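Side-chain contacts in putative peptidyl-arginine deiminase (Chlorobium tepidum, PDB 1XKN), which probably acts as a deiminase of the Porphyromonas-type peptidyl-arginine deiminase family, hydrolysing the guanidinium group of agmatine or arginine with release of ammonia: residues Y290-N293 and T294-L297; D329-G333 and L334-H338. All coordinates share one frame; numbering follows the deposited sequence.

Contact 1 (Y290-N293 and T294-L297); sequences YIAN and TVVL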
loop_
_atom_site.group_PDB
_atom_site.type_symbol
_atom_site.label_atom_id
_atom_site.label_comp_id
_atom_site.label_asym_id
_atom_site.label_seq_id
_atom_site.Cartn_x
_atom_site.Cartn_y
_atom_site.Cartn_z
ATOM N N TYR A 290 0.467 -3.906 -6.312
ATOM C CA TYR A 290 -0.733 -3.096 -6.162
ATOM C C TYR A 290 -1.834 -3.631 -7.065
ATOM O O TYR A 290 -1.603 -3.895 -8.249
ATOM C CB TYR A 290 -0.448 -1.633 -6.520
ATOM C CG TYR A 290 -1.684 -0.758 -6.480
ATOM C CD1 TYR A 290 -2.383 -0.554 -5.287
ATOM C CD2 TYR A 290 -2.157 -0.132 -7.632
ATOM C CE1 TYR A 290 -3.519 0.253 -5.242
ATOM C CE2 TYR A 290 -3.297 0.679 -7.599
ATOM C CZ TYR A 290 -3.967 0.867 -6.405
ATOM O OH TYR A 290 -5.084 1.670 -6.375
ATOM N N ILE A 291 -3.030 -3.796 -6.505
ATOM C CA ILE A 291 -4.167 -4.284 -7.276
ATOM C C ILE A 291 -4.948 -3.082 -7.804
ATOM O O ILE A 291 -5.427 -2.266 -7.020
ATOM C CB ILE A 291 -5.132 -5.125 -6.404
ATOM C CG1 ILE A 291 -4.379 -6.273 -5.727
ATOM C CG2 ILE A 291 -6.261 -5.676 -7.274
ATOM C CD1 ILE A 291 -5.137 -6.868 -4.542
ATOM N N ALA A 292 -5.052 -2.962 -9.125
ATOM C CA ALA A 292 -5.808 -1.878 -9.753
ATOM C C ALA A 292 -7.054 -2.508 -10.373
ATOM O O ALA A 292 -7.233 -3.721 -10.288
ATOM C CB ALA A 292 -4.965 -1.193 -10.824
ATOM N N ASN A 293 -7.909 -1.708 -11.004
ATOM C CA ASN A 293 -9.127 -2.253 -11.595
ATOM C C ASN A 293 -8.906 -3.297 -12.686
ATOM O O ASN A 293 -9.498 -4.373 -12.646
ATOM C CB ASN A 293 -10.009 -1.126 -12.151
ATOM C CG ASN A 293 -10.658 -0.296 -11.062
ATOM O OD1 ASN A 293 -10.576 -0.621 -9.875
ATOM N ND2 ASN A 293 -11.323 0.784 -11.463
ATOM N N THR A 294 -8.048 -2.992 -13.653
ATOM C CA THR A 294 -7.813 -3.923 -14.756
ATOM C C THR A 294 -6.438 -4.572 -14.768
ATOM O O THR A 294 -6.165 -5.440 -15.600
ATOM C CB THR A 294 -7.990 -3.227 -16.112
ATOM O OG1 THR A 294 -6.941 -2.268 -16.291
ATOM C CG2 THR A 294 -9.324 -2.520 -16.171
ATOM N N VAL A 295 -5.570 -4.152 -13.856
ATOM C CA VAL A 295 -4.226 -4.701 -13.819
ATOM C C VAL A 295 -3.689 -4.817 -12.407
ATOM O O VAL A 295 -4.179 -4.175 -11.480
ATOM C CB VAL A 295 -3.235 -3.816 -14.621
ATOM C CG1 VAL A 295 -3.637 -3.768 -16.088
ATOM C CG2 VAL A 295 -3.206 -2.403 -14.040
ATOM N N VAL A 296 -2.686 -5.671 -12.254
ATOM C CA VAL A 296 -2.012 -5.845 -10.983
ATOM C C VAL A 296 -0.574 -5.506 -11.333
ATOM O O VAL A 296 0.001 -6.088 -12.255
ATOM C CB VAL A 296 -2.114 -7.292 -10.464
ATOM C CG1 VAL A 296 -1.357 -7.423 -9.141
ATOM C CG2 VAL A 296 -3.582 -7.660 -10.260
ATOM N N LEU A 297 -0.010 -4.542 -10.616
ATOM C CA LEU A 297 1.350 -4.097 -10.874
ATOM C C LEU A 297 2.292 -4.696 -9.845
ATOM O O LEU A 297 2.171 -4.442 -8.649
ATOM C CB LEU A 297 1.402 -2.568 -10.843
ATOM C CG LEU A 297 0.380 -1.905 -11.783
ATOM C CD1 LEU A 297 0.453 -0.395 -11.638
ATOM C CD2 LEU A 297 0.650 -2.321 -13.221
#
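Tyr-290 to Leu-297 form a tight beta hairpin. Strand 290-291 runs up to a turn at Asn-293 and Thr-294, and the chain returns antiparallel as strand 295-300. In the three-stranded sheet, 290-291 is an outermost strand and 295-300 lies between it and 321-326.

Backbone hydrogen bonds set the register. Tyr-290 and Leu-297 are a hydrogen-bonded pair: Tyr-290 N to Leu-297 O and Leu-297 N to Tyr-290 O are both 2.9 Å. Ile-291 and Val-296 are the next pair, non-hydrogen-bonded. At the turn Ala-292 N donates to Val-295 O at 2.8 Å, with a C=O...N angle of 171°. Tyr-290 O also receives a CA-H...O contact from Val-296 CA at 3.4 Å.

The side-chain packing is apolar and modest. Val-295 places CG1 beside its backbone N (chi1 -62°). CG2 therefore falls between N and the carbonyl carbon, and it meets Ala-292 CB at 3.9 Å. Val-296 has CG1 opposite its backbone N (chi1 179°). This methyl leans over Tyr-290 O at 3.6 Å. Ile-291 and Val-296 share one face of the sheet and approach loosely through their CG2 methyls. Tyr-290 and Leu-297 share the other face, where both touch Leu-47 of helix 36-50.

The polar side-chain ends bond beyond the hairpin. Tyr-290 OH pairs with Thr-18 OG1, and Asn-293 OD1 accepts from His-15 N. The turn amides of Asn-293 and Thr-294 bond to Glu-51 OE2 and Ser-50 OG, at and just past the end of helix 36-50.

The Ala-292 methyl also presses on the Val-295 carbonyl: its CB lies 3.2 Å from Val-295 O.

Contact 2 (D329-G333 and L334-H338); sequences DLIWG and LGAIH
The short 3-10 turn of Leu-330 to Gly-333 runs into Leu-334 and Gly-335, in the connection between strands 321-326 and 342-345. Leu-334 N donates to Ile-331 O at 2.8 Å. The donor lies 66° out of the carbonyl plane, and the C=O...N angle is 113°. Leu-334 has a positive phi, which turns the chain away from the 3-10 axis.

Two side chains of the turn fold back on the departing chain. Leu-330 carries CG opposite its backbone N (chi1 -179°). Its CD2 rests 3.9 Å from Ala-336 CA and 4.3 Å from Ile-337 CD1. The CD1 methyl of Ile-331 lies 3.8 Å from Gly-335 O and makes a looser contact with Ala-336 CB. From the other segment, Leu-334 CD2 passes 3.8 Å from Trp-332 O.

Helix 36-50 adds to this packing: Val-39 and Phe-40 touch Leu-330, and Leu-43 touches Ile-337. Trp-29 NE1 bonds to Leu-330 O, which also accepts from Gly-333 N.

One strongly tilted backbone hydrogen bond links the two segments, so their fit rests largely on methyl contacts against the backbone of Gly-335 and Ala-336.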
loop_
_atom_site.group_PDB
_atom_site.type_symbol
_atom_site.label_atom_id
_atom_site.label_comp_id
_atom_site.label_asym_id
_atom_site.label_seq_id
_atom_site.Cartn_x
_atom_site.Cartn_y
_atom_site.Cartn_z
ATOM N N ASP A 329 15.689 0.383 -9.035
ATOM C CA ASP A 329 16.120 1.676 -8.526
ATOM C C ASP A 329 15.135 2.237 -7.512
ATOM O O ASP A 329 15.535 2.880 -6.542
ATOM C CB ASP A 329 16.307 2.678 -9.665
ATOM C CG ASP A 329 17.457 2.310 -10.579
ATOM O OD1 ASP A 329 18.586 2.130 -10.074
ATOM O OD2 ASP A 329 17.229 2.210 -11.800
ATOM N N LEU A 330 13.847 2.002 -7.729
ATOM C CA LEU A 330 12.850 2.512 -6.800
ATOM C C LEU A 330 13.078 1.978 -5.390
ATOM O O LEU A 330 12.980 2.723 -4.415
ATOM C CB LEU A 330 11.441 2.138 -7.265
ATOM C CG LEU A 330 10.301 2.634 -6.368
ATOM C CD1 LEU A 330 10.309 4.156 -6.320
ATOM C CD2 LEU A 330 8.964 2.124 -6.904
ATOM N N ILE A 331 13.401 0.690 -5.291
ATOM C CA ILE A 331 13.608 0.033 -4.003
ATOM C C ILE A 331 14.705 0.637 -3.117
ATOM O O ILE A 331 14.773 0.346 -1.921
ATOM C CB ILE A 331 13.853 -1.493 -4.203
ATOM C CG1 ILE A 331 13.624 -2.240 -2.887
ATOM C CG2 ILE A 331 15.257 -1.746 -4.713
ATOM C CD1 ILE A 331 12.224 -2.060 -2.314
ATOM N N TRP A 332 15.559 1.474 -3.699
ATOM C CA TRP A 332 16.616 2.132 -2.932
ATOM C C TRP A 332 15.926 3.094 -1.960
ATOM O O TRP A 332 16.514 3.525 -0.970
ATOM C CB TRP A 332 17.559 2.890 -3.877
ATOM C CG TRP A 332 18.671 3.676 -3.213
ATOM C CD1 TRP A 332 19.089 4.933 -3.550
ATOM C CD2 TRP A 332 19.515 3.252 -2.129
ATOM N NE1 TRP A 332 20.137 5.320 -2.745
ATOM C CE2 TRP A 332 20.419 4.310 -1.865
ATOM C CE3 TRP A 332 19.597 2.087 -1.358
ATOM C CZ2 TRP A 332 21.389 4.235 -0.861
ATOM C CZ3 TRP A 332 20.565 2.011 -0.357
ATOM C CH2 TRP A 332 21.449 3.082 -0.119
ATOM N N GLY A 333 14.666 3.413 -2.256
ATOM C CA GLY A 333 13.885 4.291 -1.398
ATOM C C GLY A 333 13.311 3.504 -0.229
ATOM O O GLY A 333 12.685 4.071 0.671
ATOM N N LEU A 334 13.523 2.188 -0.267
ATOM C CA LEU A 334 13.086 1.249 0.765
ATOM C C LEU A 334 11.596 0.905 0.725
ATOM O O LEU A 334 11.014 0.462 1.719
ATOM C CB LEU A 334 13.488 1.767 2.153
ATOM C CG LEU A 334 14.948 2.229 2.261
ATOM C CD1 LEU A 334 15.218 2.724 3.673
ATOM C CD2 LEU A 334 15.898 1.085 1.910
ATOM N N GLY A 335 10.996 1.102 -0.444
ATOM C CA GLY A 335 9.590 0.804 -0.659
ATOM C C GLY A 335 9.389 0.642 -2.155
ATOM O O GLY A 335 10.215 1.121 -2.934
ATOM N N ALA A 336 8.312 -0.026 -2.565
ATOM C CA ALA A 336 8.046 -0.235 -3.987
ATOM C C ALA A 336 6.634 0.181 -4.423
ATOM O O ALA A 336 6.062 1.120 -3.870
ATOM C CB ALA A 336 8.311 -1.697 -4.356
ATOM N N ILE A 337 6.073 -0.523 -5.406
ATOM C CA ILE A 337 4.753 -0.181 -5.940
ATOM C C ILE A 337 3.632 -0.004 -4.917
ATOM O O ILE A 337 2.928 1.006 -4.943
ATOM C CB ILE A 337 4.288 -1.212 -6.998
ATOM C CG1 ILE A 337 5.382 -1.407 -8.051
ATOM C CG2 ILE A 337 3.006 -0.722 -7.680
ATOM C CD1 ILE A 337 5.777 -0.137 -8.790
ATOM N N HIS A 338 3.449 -0.967 -4.020
ATOM C CA HIS A 338 2.379 -0.829 -3.036
ATOM C C HIS A 338 2.606 0.372 -2.127
ATOM O O HIS A 338 1.661 1.069 -1.751
ATOM C CB HIS A 338 2.240 -2.095 -2.182
ATOM C CG HIS A 338 0.934 -2.179 -1.454
ATOM N ND1 HIS A 338 0.833 -2.089 -0.082
ATOM C CD2 HIS A 338 -0.331 -2.301 -1.917
ATOM C CE1 HIS A 338 -0.440 -2.153 0.267
ATOM N NE2 HIS A 338 -1.166 -2.281 -0.827
#

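In the fold
Contacts 1 and 2 follow in series along the chain, with centres about 17 Å apart. They meet through Ile-337: its CG2 lies 3.8 Å from Tyr-290 CB and 3.9 Å from Leu-297 O. Leu-43 of helix 36-50 touches both Leu-297 and Ile-337. Glu-11 provides a polar bridge, since OE2 accepts from Ile-291 N and OE1 bonds to His-338 NE2. His-338 ND1 bonds to Asp-219 OD2. In agmatine deiminases of this family the cysteine that directly follows this Ile-His pair is the catalytic nucleophile, so 334-338 probably leads into the active site. The sodium ion, bound by Asn-117, Trp-118 and Asn-134, involves neither contact.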